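Long-range contacts in SufC protein (Thermus thermophilus, PDB 2D2E), which hydrolyses ATP as an atypical cytoplasmic ABC-type ATPase and probably serves the Suf machinery that assembles iron-sulfur clusters: residues A[17-22]-A[43-48]; A[7-12]-A[55-60]; A[129-134]-A[182-187]; A[83-88]-A[154-159]; A[28-33]-A[210-215]. All blocks are in the same frame, centred on the assembly; numbering follows the deposited sequence. Where two conformers were deposited one is given.

Overall arrangement
The five contacts show how an ABC ATPase knits its subdomains around the nucleotide site. Contacts 1 and 2 lie together, with centres about 7 Å apart, on the antiparallel sheet: contact 1 seats the helix behind the P-loop, and contact 2 adds an edge strand to the same sheet. Contact 1 holds Ser43 and Thr44, which contact ADP in the nucleotide-bound protein. Contact 5 pairs two parallel strands of the central mixed sheet, its centre about 19 Å from that of contact 1. Contacts 3 and 4, about 13 Å apart between centres, touch through Leu129, Ile154 and Leu158 in the helical region, and contact 3 reaches contact 5 where Val186 packs on Val31.

Contact 1 (A[17-22]-A[43-48]); sequences TILKGV and STLGKI
The helix that follows the Walker A loop of an ABC ATPase leans on the antiparallel sheet, and here Ile18, Leu19 and Val22 of strand 17-22 receive Thr44, Leu45 and Ile48 of that helix. The two axes run almost perpendicular, at 87°, with a closest approach of 9.0 Å. Thr44 touches through its methyl CG2, which meets Ile18 CG1 at 3.5 Å, tighter than usual for two carbons; the side chains cross at about a right angle. That approach depends on an Ile18 chi1 of 64°, which lodges CG1 between the backbone N and the carbonyl carbon. Leu19 slides past Thr44 in the opposite direction and meets Ile48 tip to tip, CD1 of Leu19 lying 3.6 Å from CD1 of Ile48. The same Leu19 methyl is 4.1 Å from Leu45 CD1, while Leu45 CD2 touches Val22 CG1. Ile18 and Leu19 form a classic beta bulge opposite Ala11, and both direct CB at the helix. Ser43 and Thr44 contact ADP, and Ser43 magnesium, in the nucleotide-bound protein; neither ligand is present here. No hydrogen bond crosses the contact, so this nucleotide-binding helix is seated on strand 17-22 by aliphatic shape, even its threonine offering a methyl.

Contact 2 (A[7-12]-A[55-60]); sequences RDLWAS and YTVERG
Trp10 and Arg59 lie side by side and point the same way, with the indole and guanidinium planes 69° apart; Trp10 CD1 touches Arg59 CD at 3.5 Å. The ring is held from within its own segment, by the residue at the corner before the strand: Trp10 NE1 donates to Asp8 OD1 at 2.9 Å, the oxygen lying in the indole plane but being met from above the carboxylate plane. Asp8 also forms a salt bridge with Arg59, though OD2 is crowded in the model and its exact place is doubtful. Further along the same face, Ser12 OG, set between the backbone N and the carbonyl carbon (chi1 37°), reaches Glu58 OE2 and donates to it at 2.9 Å, again from above the carboxylate plane. Beneath these side chains the two strands pair antiparallel at the edge of the sheet, interrupted by a classic beta bulge: Glu58 and Arg59 both stand opposite Trp10. Trp10 O accepts from Glu58 N at 2.7 Å and only weakly from Arg59 N, and Trp10 N donates to Arg59 O at 2.9 Å. On the other face, with Ala11, Leu9 CD1 meets Val57 CG1 at 3.7 Å, the side chains crossing at about a right angle; Leu45 and Ile48 of helix 42-50 pack against Leu9 and Ala11 there. Gly60 has a positive phi of 104°, and any CB here would hit the carbonyl oxygens of Arg7 and Asp8.

Contact 3 (A[129-134]-A[182-187]); sequences LDWDES and VARGVN
Arg184 leaves its helix with CG anti to the backbone N (chi1 176°) and bends at chi3 (-61°), which turns NE back and lets the guanidinium meet Leu129. Its NH1 donates to Leu129 O at 2.8 Å, with an N-H...O angle of 145°; the donor stands nearly along the C=O axis, while the oxygen is tilted somewhat from the guanidinium plane. The carbonyl belongs to the last turn of helix 115-129, which ends in a Schellman motif with Asp130, at positive phi, as its C-prime residue. A cationic group at this C-terminal end would probably be favoured by the helix dipole. The carboxylate of Asp130 adds only a loose attraction, OD1 lying 4.6 Å from Arg184 NH1 and well out of the guanidinium plane. The aliphatic part of the arginine is used as well, for Arg184 CG touches Leu129 CD2 at 3.6 Å. That same methyl of Leu129 rests 3.9 Å from Gly185 CA. At the edge of the indole, Trp131 NE1 comes within 3.7 Å of Arg184 NH1, and Leu129 CB sits over one face toward the rim. Around this junction Arg151 makes a cation-pi contact with Trp131, Leu129 packs on Ile154 and Leu158 of helix 148-160, and Val182 and Val186 carry helix 176-189 onto Leu167 of strand 164-168.

Contact 4 (A[83-88]-A[154-159]); sequences FLAFQY and ILQLLV
Gln156 supplies the polar part of the contact, holding the backbone of Phe86 through OE1 directly and through NE2 by way of a water. Phe86 N donates to Gln156 OE1 at 2.9 Å in an almost straight bond (174°), in the carbonyl plane and on a lone pair. Gln156 NE2 donates to a water at 2.7 Å, and that water donates in turn to Phe86 O, so close that its exact place is doubtful. A further bond from NE2 to Asn152 OD1, one helical turn earlier, helps fix the rotation of the amide. An alanine at Gln156 would probably leave Phe86 N without its acceptor and the water and Asn152 each short of a partner, setting the loop freer to shift. The apolar part centres on Phe83, whose CG is anti to the backbone N (chi1 -178°), carrying the ring to Leu157. The ring is sandwiched: Leu157 CD1 stands over the centre of one face in a CH-pi contact, 4.0 Å from the centroid and 11° off the normal, and Ala85 N lies above the opposite face. Phe83 CE1 also lies 3.7 Å from Leu157 CA. By family and sequence the neighbouring Gln87 probably belongs to the Q-loop of ABC ATPases. Phe83 bonds through its backbone to Tyr164 of strand 164-168, Phe86 and Gln156 pack on Ala107 and Phe100 of helix 97-109, and Leu157 touches Met189 of helix 176-189.

Contact 5 (A[28-33]-A[210-215]); sequences KGEVHA and QPDKVH
The His32 imidazole carries Lys213 CB over the centre of one face, a CH-pi contact 3.5 Å from the centroid and 9° off the normal, and is bonded at its edge through both nitrogens. Its CG is anti to the carbonyl carbon (chi1 -69°), which sets the ring beside Lys213. His32 NE2 donates to Glu30 OE1 at 2.7 Å, that oxygen lying in the ring plane and using its anti lone pair. His32 ND1 shares a hydrogen bond of 2.9 Å with His215 NE2; the two rings meet rim to rim, their planes 29° apart. Ala33 O lies at the edge of the His215 ring. A phenylalanine in place of His32 would probably leave His215 NE2 and Glu30 OE1 without their hydrogen-bond mates. Below the rings the strands pair in parallel, Ala33 N donating to Lys213 O at 3.0 Å and His215 N to Ala33 O at 2.8 Å. Asp212 continues the pairing at the start of the strand: its N donates to Val31 O at 2.8 Å, while its OD2 accepts from Val31 N at 2.9 Å, and a water joins that oxygen to Gly29 O. Lys213 N is buried without a partner in the model. Strand 31-35 lies between strands 213-218 and 195-199 in the central sheet, with Val26 and Pro27 of strand 16-27 against His32, Leu24 against His215, and Thr225 of strand 221-226 touching Lys213 and His215.

Contact 1 (A[17-22]-A[43-48])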
# COMPACT_ATOMS: atom_id res chain seq x y z
N THR A 17 5.79 21.02 -10.45
CA THR A 17 4.60 20.61 -9.70
C THR A 17 3.95 19.36 -10.28
O THR A 17 3.52 19.36 -11.44
CB THR A 17 3.53 21.73 -9.68
OG1 THR A 17 4.11 22.94 -9.17
CG2 THR A 17 2.36 21.34 -8.78
N ILE A 18 3.90 18.30 -9.49
CA ILE A 18 3.29 17.06 -9.96
C ILE A 18 1.92 16.80 -9.33
O ILE A 18 1.02 16.32 -10.02
CB ILE A 18 4.22 15.83 -9.75
CG1 ILE A 18 4.46 15.58 -8.26
CG2 ILE A 18 5.53 16.05 -10.50
CD1 ILE A 18 5.41 16.53 -7.61
N LEU A 19 1.76 17.10 -8.04
CA LEU A 19 0.44 16.91 -7.40
C LEU A 19 -0.22 18.28 -7.31
O LEU A 19 0.37 19.24 -6.79
CB LEU A 19 0.54 16.26 -6.02
CG LEU A 19 1.14 14.85 -5.96
CD1 LEU A 19 0.98 14.29 -4.54
CD2 LEU A 19 0.43 13.95 -6.98
N LYS A 20 -1.43 18.36 -7.84
CA LYS A 20 -2.14 19.62 -7.92
C LYS A 20 -3.45 19.67 -7.17
O LYS A 20 -4.50 19.88 -7.77
CB LYS A 20 -2.34 19.96 -9.40
CG LYS A 20 -1.02 20.14 -10.16
CD LYS A 20 -1.21 20.22 -11.67
CE LYS A 20 0.12 20.44 -12.37
NZ LYS A 20 -0.00 20.30 -13.85
N GLY A 21 -3.38 19.48 -5.85
CA GLY A 21 -4.57 19.54 -5.02
C GLY A 21 -5.30 18.22 -4.89
O GLY A 21 -6.46 18.09 -5.29
N VAL A 22 -4.60 17.24 -4.34
CA VAL A 22 -5.13 15.89 -4.16
C VAL A 22 -6.03 15.84 -2.93
O VAL A 22 -5.64 16.28 -1.86
CB VAL A 22 -3.98 14.88 -3.95
CG1 VAL A 22 -4.57 13.48 -3.68
CG2 VAL A 22 -3.10 14.82 -5.19
N SER A 43 1.39 7.27 -8.48
CA SER A 43 2.54 6.66 -7.84
C SER A 43 3.36 7.68 -7.06
O SER A 43 3.96 7.31 -6.05
CB SER A 43 3.40 5.92 -8.86
OG SER A 43 2.72 4.76 -9.34
N THR A 44 3.34 8.93 -7.50
CA THR A 44 4.03 9.98 -6.77
C THR A 44 3.33 10.15 -5.41
O THR A 44 3.99 10.33 -4.37
CB THR A 44 4.01 11.30 -7.55
OG1 THR A 44 4.92 11.18 -8.66
CG2 THR A 44 4.43 12.48 -6.67
N LEU A 45 2.00 10.06 -5.41
CA LEU A 45 1.25 10.16 -4.16
C LEU A 45 1.69 9.05 -3.20
O LEU A 45 1.89 9.29 -2.00
CB LEU A 45 -0.26 10.08 -4.39
CG LEU A 45 -1.10 10.07 -3.10
CD1 LEU A 45 -0.94 11.39 -2.35
CD2 LEU A 45 -2.58 9.86 -3.43
N GLY A 46 1.85 7.84 -3.72
CA GLY A 46 2.28 6.75 -2.88
C GLY A 46 3.65 7.00 -2.26
O GLY A 46 3.87 6.67 -1.12
N LYS A 47 4.57 7.59 -3.02
CA LYS A 47 5.91 7.83 -2.48
C LYS A 47 5.89 8.90 -1.40
O LYS A 47 6.63 8.80 -0.41
CB LYS A 47 6.86 8.23 -3.61
CG LYS A 47 7.12 7.10 -4.59
CD LYS A 47 7.98 7.58 -5.75
CE LYS A 47 8.23 6.45 -6.74
NZ LYS A 47 9.06 6.87 -7.91
N ILE A 48 5.05 9.91 -1.60
CA ILE A 48 4.92 10.99 -0.63
C ILE A 48 4.28 10.44 0.63
O ILE A 48 4.65 10.83 1.73
CB ILE A 48 4.10 12.14 -1.22
CG1 ILE A 48 4.93 12.81 -2.32
CG2 ILE A 48 3.70 13.14 -0.13
CD1 ILE A 48 4.25 13.95 -3.02

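Contact 2 (A[7-12]-A[55-60])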
# COMPACT_ATOMS: atom_id res chain seq x y z
N ARG A 7 -5.43 15.79 2.11
CA ARG A 7 -6.20 17.02 1.99
C ARG A 7 -5.47 18.17 1.30
O ARG A 7 -4.44 18.65 1.78
CB ARG A 7 -6.64 17.47 3.37
CG ARG A 7 -7.40 18.80 3.38
CD ARG A 7 -8.83 18.59 2.94
NE ARG A 7 -9.63 19.80 3.08
CZ ARG A 7 -10.00 20.57 2.06
NH1 ARG A 7 -9.63 20.26 0.81
NH2 ARG A 7 -10.73 21.66 2.27
N ASP A 8 -6.02 18.61 0.17
CA ASP A 8 -5.49 19.73 -0.61
C ASP A 8 -3.97 19.64 -0.76
O ASP A 8 -3.26 20.61 -0.47
CB ASP A 8 -5.89 21.04 0.04
CG ASP A 8 -5.51 22.28 -0.73
OD1 ASP A 8 -5.69 22.29 -1.97
OD2 ASP A 8 -5.04 23.26 -0.10
N LEU A 9 -3.50 18.48 -1.21
CA LEU A 9 -2.07 18.27 -1.32
C LEU A 9 -1.44 18.75 -2.62
O LEU A 9 -1.87 18.37 -3.70
CB LEU A 9 -1.76 16.78 -1.14
CG LEU A 9 -0.28 16.41 -1.05
CD1 LEU A 9 0.31 16.99 0.24
CD2 LEU A 9 -0.12 14.90 -1.05
N TRP A 10 -0.42 19.60 -2.48
CA TRP A 10 0.32 20.12 -3.62
C TRP A 10 1.76 19.73 -3.40
O TRP A 10 2.30 19.94 -2.31
CB TRP A 10 0.18 21.65 -3.73
CG TRP A 10 -1.20 22.09 -4.00
CD1 TRP A 10 -2.24 22.14 -3.12
CD2 TRP A 10 -1.72 22.50 -5.27
NE1 TRP A 10 -3.38 22.55 -3.76
CE2 TRP A 10 -3.09 22.77 -5.08
CE3 TRP A 10 -1.17 22.66 -6.55
CZ2 TRP A 10 -3.92 23.20 -6.12
CZ3 TRP A 10 -1.99 23.08 -7.58
CH2 TRP A 10 -3.35 23.35 -7.36
N ALA A 11 2.41 19.17 -4.42
CA ALA A 11 3.78 18.74 -4.26
C ALA A 11 4.55 18.85 -5.57
O ALA A 11 3.95 18.84 -6.64
CB ALA A 11 3.83 17.30 -3.76
N SER A 12 5.86 18.98 -5.46
CA SER A 12 6.71 19.09 -6.63
C SER A 12 7.99 18.26 -6.47
O SER A 12 8.29 17.81 -5.37
CB SER A 12 7.04 20.56 -6.90
OG SER A 12 7.22 21.29 -5.70
N TYR A 55 10.69 14.63 -2.57
CA TYR A 55 9.57 15.51 -2.90
C TYR A 55 9.41 16.68 -1.96
O TYR A 55 9.74 16.60 -0.78
CB TYR A 55 8.24 14.72 -2.89
CG TYR A 55 8.22 13.71 -4.02
CD1 TYR A 55 8.73 12.44 -3.84
CD2 TYR A 55 7.76 14.07 -5.29
CE1 TYR A 55 8.79 11.53 -4.89
CE2 TYR A 55 7.82 13.16 -6.36
CZ TYR A 55 8.34 11.91 -6.14
OH TYR A 55 8.41 11.00 -7.18
N THR A 56 8.88 17.77 -2.49
CA THR A 56 8.64 18.97 -1.71
C THR A 56 7.14 19.20 -1.63
O THR A 56 6.47 19.34 -2.65
CB THR A 56 9.28 20.21 -2.38
OG1 THR A 56 10.69 19.99 -2.54
CG2 THR A 56 9.06 21.45 -1.54
N VAL A 57 6.58 19.23 -0.41
CA VAL A 57 5.15 19.47 -0.28
C VAL A 57 4.94 20.99 -0.15
O VAL A 57 5.50 21.63 0.73
CB VAL A 57 4.56 18.71 0.94
CG1 VAL A 57 3.11 19.14 1.18
CG2 VAL A 57 4.66 17.19 0.69
N GLU A 58 4.15 21.54 -1.06
CA GLU A 58 3.87 22.97 -1.11
C GLU A 58 2.68 23.40 -0.28
O GLU A 58 2.64 24.50 0.28
CB GLU A 58 3.62 23.37 -2.56
CG GLU A 58 4.68 22.87 -3.51
CD GLU A 58 5.65 23.96 -3.89
OE1 GLU A 58 5.95 24.82 -3.02
OE2 GLU A 58 6.13 23.95 -5.04
N ARG A 59 1.68 22.53 -0.21
CA ARG A 59 0.47 22.84 0.53
C ARG A 59 -0.23 21.52 0.84
O ARG A 59 0.07 20.50 0.20
CB ARG A 59 -0.42 23.73 -0.35
CG ARG A 59 -1.78 24.01 0.25
CD ARG A 59 -2.72 24.66 -0.75
NE ARG A 59 -2.43 26.07 -0.96
CZ ARG A 59 -3.35 27.03 -0.99
NH1 ARG A 59 -4.64 26.72 -0.82
NH2 ARG A 59 -3.00 28.29 -1.19
N GLY A 60 -1.11 21.54 1.83
CA GLY A 60 -1.85 20.33 2.17
C GLY A 60 -1.44 19.58 3.42
O GLY A 60 -0.47 19.92 4.10

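Contact 3 (A[129-134]-A[182-187])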
# COMPACT_ATOMS: atom_id res chain seq x y z
N LEU A 129 -3.49 -16.72 5.18
CA LEU A 129 -3.00 -16.75 3.81
C LEU A 129 -3.04 -18.15 3.22
O LEU A 129 -2.82 -18.34 2.02
CB LEU A 129 -1.56 -16.25 3.76
CG LEU A 129 -1.35 -14.80 4.16
CD1 LEU A 129 0.15 -14.51 4.24
CD2 LEU A 129 -2.03 -13.90 3.13
N ASP A 130 -3.32 -19.14 4.07
CA ASP A 130 -3.33 -20.54 3.65
C ASP A 130 -1.98 -20.89 3.02
O ASP A 130 -1.92 -21.47 1.93
CB ASP A 130 -4.46 -20.82 2.65
CG ASP A 130 -4.56 -22.30 2.30
OD1 ASP A 130 -5.07 -22.63 1.20
OD2 ASP A 130 -4.15 -23.14 3.13
N TRP A 131 -0.89 -20.51 3.70
CA TRP A 131 0.48 -20.78 3.25
C TRP A 131 1.13 -21.78 4.21
O TRP A 131 0.78 -21.82 5.39
CB TRP A 131 1.33 -19.50 3.23
CG TRP A 131 1.00 -18.54 2.13
CD1 TRP A 131 0.01 -18.67 1.20
CD2 TRP A 131 1.63 -17.28 1.87
NE1 TRP A 131 -0.02 -17.56 0.39
CE2 TRP A 131 0.97 -16.70 0.77
CE3 TRP A 131 2.70 -16.59 2.46
CZ2 TRP A 131 1.33 -15.44 0.25
CZ3 TRP A 131 3.06 -15.34 1.94
CH2 TRP A 131 2.38 -14.79 0.84
N ASP A 132 2.10 -22.55 3.71
CA ASP A 132 2.77 -23.56 4.53
C ASP A 132 3.93 -22.96 5.32
O ASP A 132 4.67 -22.12 4.81
CB ASP A 132 3.31 -24.70 3.66
CG ASP A 132 3.98 -25.80 4.49
OD1 ASP A 132 5.07 -25.57 5.06
OD2 ASP A 132 3.42 -26.91 4.58
N GLU A 133 4.07 -23.39 6.57
CA GLU A 133 5.15 -22.90 7.43
C GLU A 133 6.55 -23.08 6.83
O GLU A 133 7.47 -22.36 7.19
CB GLU A 133 5.06 -23.57 8.80
CG GLU A 133 5.66 -22.76 9.93
CD GLU A 133 5.24 -23.24 11.30
OE1 GLU A 133 4.03 -23.25 11.59
OE2 GLU A 133 6.13 -23.63 12.09
N SER A 134 6.71 -24.04 5.92
CA SER A 134 8.00 -24.29 5.28
C SER A 134 8.50 -23.06 4.50
O SER A 134 9.70 -22.90 4.29
CB SER A 134 7.89 -25.49 4.32
OG SER A 134 6.93 -25.26 3.30
N VAL A 182 -0.95 -10.26 -3.67
CA VAL A 182 -1.32 -9.05 -2.95
C VAL A 182 -2.81 -9.09 -2.57
O VAL A 182 -3.18 -8.71 -1.47
CB VAL A 182 -0.96 -7.80 -3.79
CG1 VAL A 182 -1.44 -6.52 -3.09
CG2 VAL A 182 0.56 -7.74 -3.94
N ALA A 183 -3.67 -9.55 -3.48
CA ALA A 183 -5.10 -9.62 -3.15
C ALA A 183 -5.35 -10.54 -1.97
O ALA A 183 -6.17 -10.25 -1.11
CB ALA A 183 -5.90 -10.09 -4.36
N ARG A 184 -4.64 -11.66 -1.91
CA ARG A 184 -4.83 -12.60 -0.81
C ARG A 184 -4.53 -11.89 0.50
O ARG A 184 -5.28 -12.00 1.47
CB ARG A 184 -3.92 -13.82 -0.96
CG ARG A 184 -4.03 -14.79 0.22
CD ARG A 184 -3.39 -16.13 -0.11
NE ARG A 184 -4.06 -16.77 -1.24
CZ ARG A 184 -3.98 -18.07 -1.51
NH1 ARG A 184 -3.28 -18.88 -0.73
NH2 ARG A 184 -4.62 -18.56 -2.56
N GLY A 185 -3.44 -11.12 0.51
CA GLY A 185 -3.07 -10.40 1.71
C GLY A 185 -4.07 -9.30 2.06
O GLY A 185 -4.51 -9.19 3.20
N VAL A 186 -4.45 -8.48 1.08
CA VAL A 186 -5.39 -7.41 1.39
C VAL A 186 -6.74 -7.97 1.84
O VAL A 186 -7.32 -7.48 2.78
CB VAL A 186 -5.55 -6.45 0.17
CG1 VAL A 186 -6.66 -5.43 0.44
CG2 VAL A 186 -4.23 -5.71 -0.05
N ASN A 187 -7.22 -9.02 1.19
CA ASN A 187 -8.51 -9.59 1.59
C ASN A 187 -8.43 -10.21 3.00
O ASN A 187 -9.40 -10.17 3.75
CB ASN A 187 -8.98 -10.62 0.55
CG ASN A 187 -9.48 -9.96 -0.74
OD1 ASN A 187 -10.15 -8.92 -0.69
ND2 ASN A 187 -9.18 -10.57 -1.88

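Contact 4 (A[83-88]-A[154-159])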
# COMPACT_ATOMS: atom_id res chain seq x y z
N PHE A 83 1.53 1.27 7.09
CA PHE A 83 2.40 0.18 6.68
C PHE A 83 3.69 0.62 5.98
O PHE A 83 3.67 1.39 5.02
CB PHE A 83 1.63 -0.81 5.79
CG PHE A 83 2.44 -1.99 5.38
CD1 PHE A 83 3.01 -2.82 6.33
CD2 PHE A 83 2.60 -2.31 4.03
CE1 PHE A 83 3.74 -3.95 5.96
CE2 PHE A 83 3.31 -3.44 3.65
CZ PHE A 83 3.88 -4.26 4.62
N LEU A 84 4.81 0.13 6.50
CA LEU A 84 6.12 0.42 5.92
C LEU A 84 6.87 -0.90 5.91
O LEU A 84 7.28 -1.39 6.96
CB LEU A 84 6.89 1.44 6.76
CG LEU A 84 8.29 1.77 6.22
CD1 LEU A 84 8.18 2.30 4.79
CD2 LEU A 84 8.98 2.79 7.13
N ALA A 85 7.03 -1.47 4.73
CA ALA A 85 7.74 -2.74 4.61
C ALA A 85 9.22 -2.52 4.85
O ALA A 85 9.79 -1.48 4.47
CB ALA A 85 7.50 -3.33 3.23
N PHE A 86 9.85 -3.50 5.50
CA PHE A 86 11.29 -3.45 5.82
C PHE A 86 12.03 -3.91 4.57
O PHE A 86 11.68 -4.94 3.98
CB PHE A 86 11.60 -4.40 6.97
CG PHE A 86 12.84 -4.06 7.73
CD1 PHE A 86 12.77 -3.35 8.93
CD2 PHE A 86 14.09 -4.46 7.27
CE1 PHE A 86 13.91 -3.05 9.66
CE2 PHE A 86 15.25 -4.17 8.00
CZ PHE A 86 15.16 -3.46 9.19
N GLN A 87 13.04 -3.16 4.16
CA GLN A 87 13.82 -3.52 2.99
C GLN A 87 15.17 -4.10 3.42
O GLN A 87 15.74 -3.67 4.43
CB GLN A 87 14.04 -2.29 2.11
N TYR A 88 15.65 -5.08 2.66
CA TYR A 88 16.93 -5.73 2.93
C TYR A 88 17.70 -5.79 1.62
O TYR A 88 17.09 -5.86 0.55
CB TYR A 88 16.71 -7.15 3.47
N ILE A 154 3.82 -9.20 1.70
CA ILE A 154 2.47 -9.56 2.17
C ILE A 154 2.54 -10.27 3.52
O ILE A 154 1.65 -10.12 4.35
CB ILE A 154 1.72 -10.42 1.12
CG1 ILE A 154 1.34 -9.54 -0.07
CG2 ILE A 154 0.49 -11.08 1.74
CD1 ILE A 154 0.47 -8.31 0.32
N LEU A 155 3.59 -11.05 3.75
CA LEU A 155 3.71 -11.71 5.05
C LEU A 155 3.96 -10.60 6.08
O LEU A 155 3.45 -10.65 7.20
CB LEU A 155 4.86 -12.74 5.05
CG LEU A 155 4.98 -13.58 6.33
CD1 LEU A 155 3.64 -14.21 6.71
CD2 LEU A 155 6.02 -14.67 6.09
N GLN A 156 4.72 -9.57 5.71
CA GLN A 156 4.97 -8.47 6.64
C GLN A 156 3.65 -7.74 6.91
O GLN A 156 3.38 -7.30 8.03
CB GLN A 156 5.97 -7.46 6.08
CG GLN A 156 7.36 -8.00 6.00
CD GLN A 156 8.32 -6.92 5.56
OE1 GLN A 156 8.46 -5.89 6.23
NE2 GLN A 156 8.96 -7.13 4.42
N LEU A 157 2.84 -7.58 5.87
CA LEU A 157 1.55 -6.89 6.04
C LEU A 157 0.70 -7.54 7.13
O LEU A 157 0.14 -6.85 7.98
CB LEU A 157 0.75 -6.90 4.72
CG LEU A 157 -0.65 -6.25 4.76
CD1 LEU A 157 -0.52 -4.71 4.85
CD2 LEU A 157 -1.42 -6.62 3.49
N LEU A 158 0.59 -8.86 7.09
CA LEU A 158 -0.21 -9.57 8.09
C LEU A 158 0.43 -9.60 9.47
O LEU A 158 -0.27 -9.47 10.48
CB LEU A 158 -0.48 -11.01 7.62
CG LEU A 158 -1.73 -11.21 6.76
CD1 LEU A 158 -1.77 -12.62 6.27
CD2 LEU A 158 -2.98 -10.92 7.57
N VAL A 159 1.74 -9.77 9.53
CA VAL A 159 2.43 -9.84 10.82
C VAL A 159 2.59 -8.51 11.56
O VAL A 159 2.45 -8.46 12.79
CB VAL A 159 3.82 -10.51 10.63
CG1 VAL A 159 4.63 -10.47 11.92
CG2 VAL A 159 3.62 -11.99 10.20
O HOH W 1 10.12 -5.86 2.33

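Contact 5 (A[28-33]-A[210-215])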
# COMPACT_ATOMS: atom_id res chain seq x y z
N LYS A 28 -11.40 3.95 7.60
CA LYS A 28 -10.90 2.71 8.18
C LYS A 28 -12.06 1.71 8.02
O LYS A 28 -13.22 2.03 8.29
CB LYS A 28 -10.56 2.93 9.67
CG LYS A 28 -9.78 1.77 10.29
CD LYS A 28 -9.52 2.02 11.78
CE LYS A 28 -8.59 3.20 11.99
NZ LYS A 28 -8.27 3.42 13.44
N GLY A 29 -11.73 0.51 7.55
CA GLY A 29 -12.74 -0.51 7.30
C GLY A 29 -12.97 -0.69 5.80
O GLY A 29 -13.58 -1.68 5.36
N GLU A 30 -12.46 0.25 5.01
CA GLU A 30 -12.65 0.17 3.57
C GLU A 30 -11.36 -0.04 2.79
O GLU A 30 -10.26 0.23 3.29
CB GLU A 30 -13.35 1.44 3.04
CG GLU A 30 -14.80 1.55 3.55
CD GLU A 30 -15.58 2.75 3.00
OE1 GLU A 30 -15.15 3.42 2.04
OE2 GLU A 30 -16.67 3.02 3.56
N VAL A 31 -11.51 -0.56 1.58
CA VAL A 31 -10.40 -0.79 0.66
C VAL A 31 -10.74 -0.01 -0.60
O VAL A 31 -11.75 -0.25 -1.26
CB VAL A 31 -10.21 -2.28 0.31
CG1 VAL A 31 -9.10 -2.43 -0.73
CG2 VAL A 31 -9.85 -3.07 1.55
N HIS A 32 -9.90 0.97 -0.92
CA HIS A 32 -10.11 1.79 -2.10
C HIS A 32 -9.02 1.56 -3.14
O HIS A 32 -7.94 1.04 -2.82
CB HIS A 32 -10.09 3.26 -1.74
CG HIS A 32 -11.26 3.69 -0.93
ND1 HIS A 32 -11.61 5.02 -0.80
CD2 HIS A 32 -12.14 2.99 -0.18
CE1 HIS A 32 -12.67 5.11 0.00
NE2 HIS A 32 -13.01 3.90 0.39
N ALA A 33 -9.34 1.96 -4.37
CA ALA A 33 -8.40 1.89 -5.49
C ALA A 33 -8.08 3.31 -5.98
O ALA A 33 -8.96 4.19 -5.96
CB ALA A 33 -9.03 1.07 -6.65
N GLN A 210 -12.03 -6.50 -4.49
CA GLN A 210 -13.15 -5.63 -4.82
C GLN A 210 -13.07 -4.33 -4.00
O GLN A 210 -13.12 -4.36 -2.77
CB GLN A 210 -14.46 -6.35 -4.52
CG GLN A 210 -15.66 -5.45 -4.69
CD GLN A 210 -16.95 -6.22 -4.96
OE1 GLN A 210 -16.92 -7.39 -5.33
NE2 GLN A 210 -18.09 -5.57 -4.79
N PRO A 211 -12.95 -3.17 -4.66
CA PRO A 211 -12.87 -1.90 -3.94
C PRO A 211 -14.23 -1.30 -3.56
O PRO A 211 -15.22 -1.47 -4.29
CB PRO A 211 -12.11 -0.99 -4.91
CG PRO A 211 -12.65 -1.46 -6.26
CD PRO A 211 -12.67 -2.99 -6.11
N ASP A 212 -14.26 -0.63 -2.42
CA ASP A 212 -15.47 0.04 -1.96
C ASP A 212 -15.62 1.35 -2.73
O ASP A 212 -16.74 1.84 -2.93
CB ASP A 212 -15.36 0.34 -0.47
CG ASP A 212 -15.29 -0.91 0.35
OD1 ASP A 212 -16.27 -1.70 0.31
OD2 ASP A 212 -14.27 -1.12 1.00
N LYS A 213 -14.50 1.90 -3.19
CA LYS A 213 -14.50 3.16 -3.93
C LYS A 213 -13.27 3.20 -4.83
O LYS A 213 -12.23 2.64 -4.48
CB LYS A 213 -14.47 4.36 -2.96
CG LYS A 213 -14.60 5.74 -3.64
CD LYS A 213 -14.83 6.82 -2.57
CE LYS A 213 -14.97 8.22 -3.14
NZ LYS A 213 -15.27 9.19 -2.02
N VAL A 214 -13.44 3.80 -6.00
CA VAL A 214 -12.37 3.98 -6.98
C VAL A 214 -12.15 5.47 -7.20
O VAL A 214 -13.12 6.21 -7.45
CB VAL A 214 -12.75 3.34 -8.33
CG1 VAL A 214 -11.68 3.68 -9.38
CG2 VAL A 214 -12.91 1.84 -8.15
N HIS A 215 -10.90 5.92 -7.09
CA HIS A 215 -10.52 7.33 -7.33
C HIS A 215 -9.66 7.30 -8.59
O HIS A 215 -8.83 6.41 -8.74
CB HIS A 215 -9.65 7.86 -6.19
CG HIS A 215 -10.24 7.67 -4.84
ND1 HIS A 215 -10.90 8.69 -4.16
CD2 HIS A 215 -10.28 6.59 -4.02
CE1 HIS A 215 -11.32 8.24 -2.99
NE2 HIS A 215 -10.96 6.97 -2.88
O HOH W 2 -14.34 -3.42 3.01